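Triacylglycerol lipase (Clostridium botulinum, PDB 5AH1) hydrolyses ester bonds as an alpha/beta-hydrolase of the lipase type, cleaving synthetic polyesters and probably triacylglycerols. Local coordinates at residues 269-274 / 301-306; 274-279 / 288-293. All coordinates share one frame; numbering follows the deposited sequence. Where two conformers were deposited one is given.

Contact 1: residues 269-274 / 301-306. With ZN (zinc ion), chain B.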
ATOM      1  N   LEU A 269     -14.520   7.790   1.165  1.00  9.87           N
ATOM      2  CA  LEU A 269     -13.600   7.245   2.177  1.00 10.27           C
ATOM      3  C   LEU A 269     -13.977   5.836   2.631  1.00  9.41           C
ATOM      4  O   LEU A 269     -13.198   5.182   3.319  1.00  9.59           O
ATOM      5  CB  LEU A 269     -13.495   8.165   3.384  1.00 11.55           C
ATOM      6  CG  LEU A 269     -13.002   9.572   3.062  1.00 14.22           C
ATOM      7  CD1 LEU A 269     -13.118  10.464   4.286  1.00 16.42           C
ATOM      8  CD2 LEU A 269     -11.574   9.553   2.534  1.00 15.72           C
ATOM      9  N   LYS A 270     -15.154   5.363   2.231  1.00  8.90           N
ATOM     10  CA  LYS A 270     -15.533   3.954   2.377  1.00  8.68           C
ATOM     11  C   LYS A 270     -15.514   3.466   3.825  1.00  8.78           C
ATOM     12  O   LYS A 270     -15.188   2.312   4.095  1.00 10.66           O
ATOM     13  CB  LYS A 270     -14.652   3.069   1.478  1.00  9.29           C
ATOM     14  CG  LYS A 270     -14.521   3.620   0.061  1.00 10.03           C
ATOM     15  CD  LYS A 270     -13.814   2.682  -0.931  1.00 10.53           C
ATOM     16  CE  LYS A 270     -13.740   3.316  -2.308  1.00 10.39           C
ATOM     17  NZ  LYS A 270     -12.878   4.509  -2.362  1.00 10.09           N
ATOM     18  N   LEU A 271     -15.955   4.325   4.744  1.00  8.60           N
ATOM     19  CA  LEU A 271     -16.029   3.987   6.165  1.00  9.15           C
ATOM     20  C   LEU A 271     -17.439   3.523   6.563  1.00  8.44           C
ATOM     21  O   LEU A 271     -17.877   3.751   7.686  1.00  8.52           O
ATOM     22  CB  LEU A 271     -15.555   5.185   7.005  1.00  9.50           C
ATOM     23  CG  LEU A 271     -14.046   5.444   6.856  1.00 10.64           C
ATOM     24  CD1 LEU A 271     -13.690   6.821   7.367  1.00 11.81           C
ATOM     25  CD2 LEU A 271     -13.208   4.379   7.551  1.00 11.24           C
ATOM     26  N   ASP A 272     -18.111   2.852   5.638  1.00  9.60           N
ATOM     27  CA  ASP A 272     -19.452   2.314   5.840  1.00 10.56           C
ATOM     28  C   ASP A 272     -19.565   1.512   7.137  1.00 10.22           C
ATOM     29  O   ASP A 272     -20.575   1.594   7.842  1.00 10.91           O
ATOM     30  CB  ASP A 272     -19.852   1.384   4.687  1.00 12.95           C
ATOM     31  CG  ASP A 272     -19.774   2.034   3.320  1.00 13.97           C
ATOM     32  OD1 ASP A 272     -18.847   2.823   3.054  1.00 14.02           O
ATOM     33  OD2 ASP A 272     -20.651   1.712   2.493  1.00 15.41           O
ATOM     34  N   GLN A 273     -18.540   0.720   7.437  1.00  9.49           N
ATOM     35  CA  GLN A 273     -18.621  -0.227   8.543  1.00  9.92           C
ATOM     36  C   GLN A 273     -18.678   0.471   9.891  1.00  9.09           C
ATOM     37  O   GLN A 273     -19.162  -0.097  10.853  1.00  9.68           O
ATOM     38  CB  GLN A 273     -17.488  -1.269   8.490  1.00 10.94           C
ATOM     39  CG  GLN A 273     -16.105  -0.798   8.943  1.00 11.56           C
ATOM     40  CD  GLN A 273     -15.343  -0.061   7.870  1.00 13.06           C
ATOM     41  OE1 GLN A 273     -15.898   0.733   7.107  1.00 15.63           O
ATOM     42  NE2 GLN A 273     -14.047  -0.322   7.801  1.00 12.17           N
ATOM     43  N   TRP A 274     -18.161   1.700   9.919  1.00  8.84           N
ATOM     44  CA  TRP A 274     -18.141   2.542  11.105  1.00  9.23           C
ATOM     45  C   TRP A 274     -19.334   3.483  11.203  1.00  9.79           C
ATOM     46  O   TRP A 274     -19.374   4.315  12.093  1.00 11.15           O
ATOM     47  CB  TRP A 274     -16.855   3.373  11.129  1.00  8.96           C
ATOM     48  CG  TRP A 274     -15.599   2.559  11.297  1.00  9.49           C
ATOM     49  CD1 TRP A 274     -14.656   2.287  10.346  1.00  9.18           C
ATOM     50  CD2 TRP A 274     -15.157   1.911  12.492  1.00  8.72           C
ATOM     51  NE1 TRP A 274     -13.652   1.512  10.869  1.00  9.10           N
ATOM     52  CE2 TRP A 274     -13.926   1.284  12.195  1.00  8.63           C
ATOM     53  CE3 TRP A 274     -15.668   1.820  13.792  1.00  9.53           C
ATOM     54  CZ2 TRP A 274     -13.219   0.559  13.137  1.00  8.97           C
ATOM     55  CZ3 TRP A 274     -14.959   1.107  14.727  1.00  9.54           C
ATOM     56  CH2 TRP A 274     -13.734   0.491  14.399  1.00  9.30           C
ATOM     57  N   LYS A 301      -7.782   0.712  17.669  0.50  7.85           N
ATOM     58  CA  LYS A 301      -6.608   0.300  16.906  0.50  7.48           C
ATOM     59  C   LYS A 301      -6.998  -0.268  15.540  0.50  6.74           C
ATOM     60  O   LYS A 301      -6.118  -0.569  14.736  0.50  6.48           O
ATOM     61  CB  LYS A 301      -5.744  -0.679  17.692  0.50  7.52           C
ATOM     62  CG  LYS A 301      -6.351  -2.027  17.948  0.50  9.74           C
ATOM     63  CD  LYS A 301      -5.318  -2.900  18.646  0.50 11.10           C
ATOM     64  CE  LYS A 301      -5.783  -4.341  18.854  0.50 12.54           C
ATOM     65  NZ  LYS A 301      -4.745  -5.118  19.610  0.50 13.46           N
ATOM     66  N   ASP A 302      -8.298  -0.412  15.272  1.00  6.74           N
ATOM     67  CA  ASP A 302      -8.745  -0.957  13.981  1.00  7.09           C
ATOM     68  C   ASP A 302      -8.894   0.114  12.902  1.00  6.32           C
ATOM     69  O   ASP A 302      -9.981   0.299  12.345  1.00  8.11           O
ATOM     70  CB  ASP A 302     -10.069  -1.698  14.203  1.00  7.03           C
ATOM     71  CG  ASP A 302     -10.529  -2.499  12.996  1.00  6.68           C
ATOM     72  OD1 ASP A 302      -9.682  -3.123  12.308  1.00  6.73           O
ATOM     73  OD2 ASP A 302     -11.759  -2.531  12.762  1.00  7.82           O
ATOM     74  N   ILE A 303      -7.805   0.822  12.614  1.00  6.53           N
ATOM     75  CA  ILE A 303      -7.824   1.948  11.675  1.00  7.33           C
ATOM     76  C   ILE A 303      -6.422   2.093  11.055  1.00  7.45           C
ATOM     77  O   ILE A 303      -5.451   1.631  11.638  1.00  8.11           O
ATOM     78  CB  ILE A 303      -8.326   3.225  12.420  1.00  9.52           C
ATOM     79  CG1 ILE A 303      -8.786   4.304  11.441  1.00 12.45           C
ATOM     80  CG2 ILE A 303      -7.285   3.704  13.413  1.00  9.97           C
ATOM     81  CD1 ILE A 303     -10.054   3.947  10.672  1.00 13.24           C
ATOM     82  N   ALA A 304      -6.317   2.718   9.885  1.00  7.00           N
ATOM     83  CA  ALA A 304      -5.036   2.712   9.181  1.00  7.48           C
ATOM     84  C   ALA A 304      -3.903   3.387   9.953  1.00  7.86           C
ATOM     85  O   ALA A 304      -2.768   2.936   9.898  1.00  8.36           O
ATOM     86  CB  ALA A 304      -5.167   3.356   7.803  1.00  7.87           C
ATOM     87  N   THR A 305      -4.199   4.480  10.640  1.00  8.17           N
ATOM     88  CA  THR A 305      -3.166   5.249  11.318  1.00  8.82           C
ATOM     89  C   THR A 305      -2.454   4.414  12.390  1.00  8.09           C
ATOM     90  O   THR A 305      -1.235   4.538  12.568  1.00  8.59           O
ATOM     91  CB  THR A 305      -3.754   6.579  11.863  1.00 10.43           C
ATOM     92  OG1 THR A 305      -5.037   6.344  12.437  1.00  9.79           O
ATOM     93  CG2 THR A 305      -3.928   7.554  10.726  1.00 10.44           C
ATOM     94  N   TYR A 306      -3.181   3.526  13.065  1.00  8.02           N
ATOM     95  CA  TYR A 306      -2.556   2.599  14.002  1.00  7.78           C
ATOM     96  C   TYR A 306      -1.730   1.548  13.259  1.00  7.16           C
ATOM     97  O   TYR A 306      -0.575   1.275  13.601  1.00  7.58           O
ATOM     98  CB  TYR A 306      -3.589   1.914  14.895  1.00  8.13           C
ATOM     99  CG  TYR A 306      -2.949   0.848  15.748  1.00  7.76           C
ATOM    100  CD1 TYR A 306      -2.277   1.168  16.918  1.00  8.93           C
ATOM    101  CD2 TYR A 306      -2.968  -0.484  15.356  1.00  8.50           C
ATOM    102  CE1 TYR A 306      -1.669   0.196  17.683  1.00 10.26           C
ATOM    103  CE2 TYR A 306      -2.355  -1.452  16.103  1.00  9.27           C
ATOM    104  CZ  TYR A 306      -1.712  -1.124  17.266  1.00 10.69           C
ATOM    105  OH  TYR A 306      -1.093  -2.113  18.000  1.00 12.86           O
TER
HETATM  106 ZN    ZN B1455     -12.354  -3.824  11.397  1.00  8.88          ZN
HETATM  107  O   HOH W   1     -10.985   0.194   9.787  1.00  8.71           O

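Contact 2: residues 274-279 / 288-293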
ATOM      1  N   TRP A 274     -18.161   1.700   9.919  1.00  8.84           N
ATOM      2  CA  TRP A 274     -18.141   2.542  11.105  1.00  9.23           C
ATOM      3  C   TRP A 274     -19.334   3.483  11.203  1.00  9.79           C
ATOM      4  O   TRP A 274     -19.374   4.315  12.093  1.00 11.15           O
ATOM      5  CB  TRP A 274     -16.855   3.373  11.129  1.00  8.96           C
ATOM      6  CG  TRP A 274     -15.599   2.559  11.297  1.00  9.49           C
ATOM      7  CD1 TRP A 274     -14.656   2.287  10.346  1.00  9.18           C
ATOM      8  CD2 TRP A 274     -15.157   1.911  12.492  1.00  8.72           C
ATOM      9  NE1 TRP A 274     -13.652   1.512  10.869  1.00  9.10           N
ATOM     10  CE2 TRP A 274     -13.926   1.284  12.195  1.00  8.63           C
ATOM     11  CE3 TRP A 274     -15.668   1.820  13.792  1.00  9.53           C
ATOM     12  CZ2 TRP A 274     -13.219   0.559  13.137  1.00  8.97           C
ATOM     13  CZ3 TRP A 274     -14.959   1.107  14.727  1.00  9.54           C
ATOM     14  CH2 TRP A 274     -13.734   0.491  14.399  1.00  9.30           C
ATOM     15  N   GLY A 275     -20.305   3.361  10.304  1.00  9.65           N
ATOM     16  CA  GLY A 275     -21.442   4.263  10.306  1.00 10.70           C
ATOM     17  C   GLY A 275     -21.057   5.646   9.825  1.00 10.39           C
ATOM     18  O   GLY A 275     -21.720   6.623  10.177  1.00 11.06           O
ATOM     19  N   LEU A 276     -20.018   5.724   8.991  1.00  9.57           N
ATOM     20  CA  LEU A 276     -19.521   6.996   8.487  1.00  9.80           C
ATOM     21  C   LEU A 276     -19.694   7.157   6.973  1.00 10.15           C
ATOM     22  O   LEU A 276     -18.891   7.815   6.333  1.00 11.00           O
ATOM     23  CB  LEU A 276     -18.052   7.192   8.909  1.00  9.90           C
ATOM     24  CG  LEU A 276     -17.851   7.405  10.419  1.00 10.63           C
ATOM     25  CD1 LEU A 276     -16.377   7.409  10.754  1.00 11.96           C
ATOM     26  CD2 LEU A 276     -18.517   8.692  10.887  1.00 13.55           C
ATOM     27  N   LYS A 277     -20.789   6.644   6.417  1.00 11.19           N
ATOM     28  CA  LYS A 277     -21.153   6.997   5.045  1.00 12.28           C
ATOM     29  C   LYS A 277     -21.530   8.471   4.958  1.00 12.97           C
ATOM     30  O   LYS A 277     -22.040   9.044   5.922  1.00 12.97           O
ATOM     31  CB  LYS A 277     -22.334   6.155   4.565  1.00 14.43           C
ATOM     32  CG  LYS A 277     -22.003   4.687   4.501  1.00 17.77           C
ATOM     33  CD  LYS A 277     -23.227   3.830   4.208  1.00 20.98           C
ATOM     34  CE  LYS A 277     -23.679   3.946   2.777  1.00 23.42           C
ATOM     35  NZ  LYS A 277     -24.499   2.751   2.412  1.00 24.46           N
ATOM     36  N   LYS A 278     -21.302   9.087   3.803  1.00 13.50           N
ATOM     37  CA  LYS A 278     -21.818  10.424   3.551  1.00 15.04           C
ATOM     38  C   LYS A 278     -23.347  10.427   3.690  1.00 16.18           C
ATOM     39  O   LYS A 278     -24.030   9.571   3.131  1.00 17.64           O
ATOM     40  CB  LYS A 278     -21.404  10.904   2.164  1.00 16.70           C
ATOM     41  CG  LYS A 278     -21.799  12.357   1.900  1.00 18.64           C
ATOM     42  CD  LYS A 278     -20.880  13.045   0.902  1.00 22.39           C
ATOM     43  CE  LYS A 278     -21.049  12.482  -0.461  1.00 23.81           C
ATOM     44  NZ  LYS A 278     -20.327  13.324  -1.447  1.00 23.81           N
ATOM     45  N   GLN A 279     -23.879  11.377   4.453  1.00 16.09           N
ATOM     46  CA  GLN A 279     -25.315  11.417   4.736  1.00 17.24           C
ATOM     47  C   GLN A 279     -26.116  11.981   3.570  1.00 16.27           C
ATOM     48  O   GLN A 279     -25.596  12.723   2.738  1.00 15.61           O
ATOM     49  CB  GLN A 279     -25.590  12.241   5.999  1.00 19.53           C
ATOM     50  CG  GLN A 279     -24.978  11.662   7.273  1.00 22.89           C
ATOM     51  CD  GLN A 279     -24.961  12.660   8.434  1.00 25.94           C
ATOM     52  OE1 GLN A 279     -25.092  13.868   8.236  1.00 27.56           O
ATOM     53  NE2 GLN A 279     -24.758  12.152   9.646  1.00 27.70           N
ATOM     54  N   ILE A 288     -16.275  15.416   4.839  1.00 12.86           N
ATOM     55  CA  ILE A 288     -14.864  15.364   5.211  1.00 14.09           C
ATOM     56  C   ILE A 288     -14.616  15.912   6.621  1.00 14.48           C
ATOM     57  O   ILE A 288     -13.875  15.315   7.410  1.00 14.03           O
ATOM     58  CB  ILE A 288     -13.984  16.110   4.166  1.00 15.98           C
ATOM     59  CG1 ILE A 288     -14.028  15.398   2.804  1.00 17.50           C
ATOM     60  CG2 ILE A 288     -12.547  16.246   4.660  1.00 16.37           C
ATOM     61  CD1 ILE A 288     -13.772  13.913   2.811  1.00 18.87           C
ATOM     62  N   GLU A 289     -15.232  17.042   6.944  1.00 14.50           N
ATOM     63  CA  GLU A 289     -15.065  17.619   8.271  1.00 16.30           C
ATOM     64  C   GLU A 289     -15.585  16.657   9.339  1.00 14.71           C
ATOM     65  O   GLU A 289     -14.974  16.489  10.401  1.00 14.17           O
ATOM     66  CB  GLU A 289     -15.788  18.966   8.349  1.00 20.48           C
ATOM     67  CG  GLU A 289     -15.544  19.730   9.637  1.00 26.08           C
ATOM     68  CD  GLU A 289     -15.888  21.202   9.515  1.00 31.10           C
ATOM     69  OE1 GLU A 289     -16.611  21.577   8.564  1.00 33.24           O
ATOM     70  OE2 GLU A 289     -15.427  21.987  10.375  1.00 33.44           O
ATOM     71  N   ARG A 290     -16.723  16.032   9.062  1.00 14.27           N
ATOM     72  CA  ARG A 290     -17.321  15.104  10.006  1.00 14.24           C
ATOM     73  C   ARG A 290     -16.425  13.880  10.229  1.00 13.35           C
ATOM     74  O   ARG A 290     -16.216  13.462  11.372  1.00 14.34           O
ATOM     75  CB  ARG A 290     -18.720  14.710   9.531  1.00 15.06           C
ATOM     76  CG  ARG A 290     -19.514  13.923  10.539  1.00 15.94           C
ATOM     77  CD  ARG A 290     -20.978  13.847  10.138  1.00 15.48           C
ATOM     78  NE  ARG A 290     -21.176  13.323   8.793  1.00 15.07           N
ATOM     79  CZ  ARG A 290     -21.246  12.027   8.483  1.00 15.07           C
ATOM     80  NH1 ARG A 290     -21.125  11.087   9.417  1.00 15.13           N
ATOM     81  NH2 ARG A 290     -21.441  11.666   7.221  1.00 15.01           N
ATOM     82  N   VAL A 291     -15.862  13.333   9.156  1.00 12.91           N
ATOM     83  CA  VAL A 291     -14.935  12.218   9.286  1.00 12.49           C
ATOM     84  C   VAL A 291     -13.668  12.641  10.043  1.00 11.80           C
ATOM     85  O   VAL A 291     -13.212  11.930  10.939  1.00 11.98           O
ATOM     86  CB  VAL A 291     -14.596  11.616   7.913  1.00 12.86           C
ATOM     87  CG1 VAL A 291     -13.498  10.584   8.026  1.00 13.68           C
ATOM     88  CG2 VAL A 291     -15.843  10.984   7.307  1.00 13.90           C
ATOM     89  N   LEU A 292     -13.103  13.799   9.707  1.00 11.34           N
ATOM     90  CA  LEU A 292     -11.923  14.286  10.428  1.00 12.81           C
ATOM     91  C   LEU A 292     -12.148  14.466  11.918  1.00 12.87           C
ATOM     92  O   LEU A 292     -11.237  14.231  12.719  1.00 13.40           O
ATOM     93  CB  LEU A 292     -11.434  15.603   9.836  1.00 14.60           C
ATOM     94  CG  LEU A 292     -10.689  15.446   8.518  1.00 16.03           C
ATOM     95  CD1 LEU A 292     -10.441  16.809   7.913  1.00 17.43           C
ATOM     96  CD2 LEU A 292      -9.358  14.700   8.719  1.00 17.89           C
ATOM     97  N   ASP A 293     -13.357  14.877  12.284  1.00 13.37           N
ATOM     98  CA  ASP A 293     -13.700  15.144  13.678  1.00 14.96           C
ATOM     99  C   ASP A 293     -14.176  13.904  14.422  1.00 14.88           C
ATOM    100  O   ASP A 293     -14.488  13.973  15.614  1.00 16.97           O
ATOM    101  CB  ASP A 293     -14.800  16.205  13.758  1.00 17.52           C
ATOM    102  CG  ASP A 293     -14.304  17.594  13.428  1.00 20.69           C
ATOM    103  OD1 ASP A 293     -13.085  17.779  13.223  1.00 22.43           O
ATOM    104  OD2 ASP A 293     -15.144  18.513  13.383  1.00 21.58           O
TER
HETATM  105  O   HOH W   2     -22.620   8.676   8.606  1.00 13.90           O

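Contact 1: residues 269-274 / 301-306
W274 brings the benzo rim of its indole up to D302, a ligand of the zinc ion. CZ2 of W274 lies 3.3 Å from the backbone O of D302, which sits at the edge of the ring and near its plane, and 3.4 Å from the carboxylate atom OD2 of D302. Ring and carboxylate planes are 55° apart, so the carboxylate is tilted against the indole and does not stack on it. No direct hydrogen bond joins the two segments; a water does. It accepts from NE1 of W274 at 3.2 Å, lying in the plane of the ring, and donates to O of D302 at 2.7 Å, so that one carbonyl receives both the ring edge and the water. Beside this polar bridge is a thin apolar seam: CD1 of I303 approaches NE1 of W274 obliquely at 4.3 Å and CD2 of L271 at 4.5 Å.

The D302 carboxylate reaches the metal because its CG stands anti to the backbone N (chi1 -171°). OD2 binds the zinc ion at 2.0 Å, with D130, H150 and H156 completing the site, while OD1 accepts a hydrogen bond from S127, which should limit rotation of the group. D302 is also the centre of an inverse gamma turn, closed by a weak bond from I303 N to K301 O. On the other segment, W274 N bonds to L271 O at 3.0 Å and closes the short 3-10 turn that carries the indole.

The contact is buried beside the zinc site: I303 is the N-cap residue of helix 304-308, I296 of helix 296-299 packs against both W274 and I303, and L271 reaches V291 on helix 284-292.

Contact 2: residues 274-279 / 288-293
Near the surface, the loop that leads from the 3-10 turn 272-274 toward helix 284-292 folds back on that helix, and R290, in the last turn of the helix, receives it. The guanidinium does most of the touching. Its NH2 donates to the backbone O of K277 at 3.0 Å in a fairly straight bond (158° at the hydrogen). The acceptor lies almost in the guanidinium plane, whereas the donor stands well out of the plane of the carbonyl.

Over one face of the same group lies the amide of Q279. The two planes are only 7° apart, a nearly parallel stack in which NE2 of Q279 sits 3.7 Å from CZ of R290, over the middle of the guanidinium; CG of Q279 continues the cover at 3.5 Å from NH2 of R290. An extended Q279 chain beyond CG lays the amide there. The R290 side chain runs out extended from the helix and then bends at chi3 (55°), which places the guanidinium against the K277 carbonyl. Obliquely to it comes CD2 of L276, 3.8 Å from NH1 of R290.

A water completes the grip: it accepts from NH1 of R290 at 3.0 Å and donates to O of G275 and to O of K277, the latter at 2.8 Å. The K277 carbonyl therefore takes two donors, one from the arginine and one from the water.

NH2 of R290 also forms a salt bridge with E282, whose OE1 in addition accepts from the backbone N of Q279. NH2 thus serves both E282 and the K277 carbonyl, and the positive charge would probably polarise K277 O and the bridging water, while the stacked amide meets the cation by its flat face.

How the contacts relate
Beyond helix 242-257 the chain runs through 269-274, turns at W274, the residue common to both contacts, and continues directly into 274-279. Helix 284-292 then brings 288-293 back to close the smaller loop at contact 2. Helix 296-299 follows, and 301-306 closes the larger loop at contact 1, so contact 2 is nested inside contact 1. Their centres are 11 Å apart. A probable hydrogen bond from L276 N to L271 O joins them, and L269 packs on V291 and I288. Contact 1 joins the loop after helix 242-257 to the zinc-binding segment before helix 304-308, and contact 2 holds its continuation on helix 284-292 near the surface.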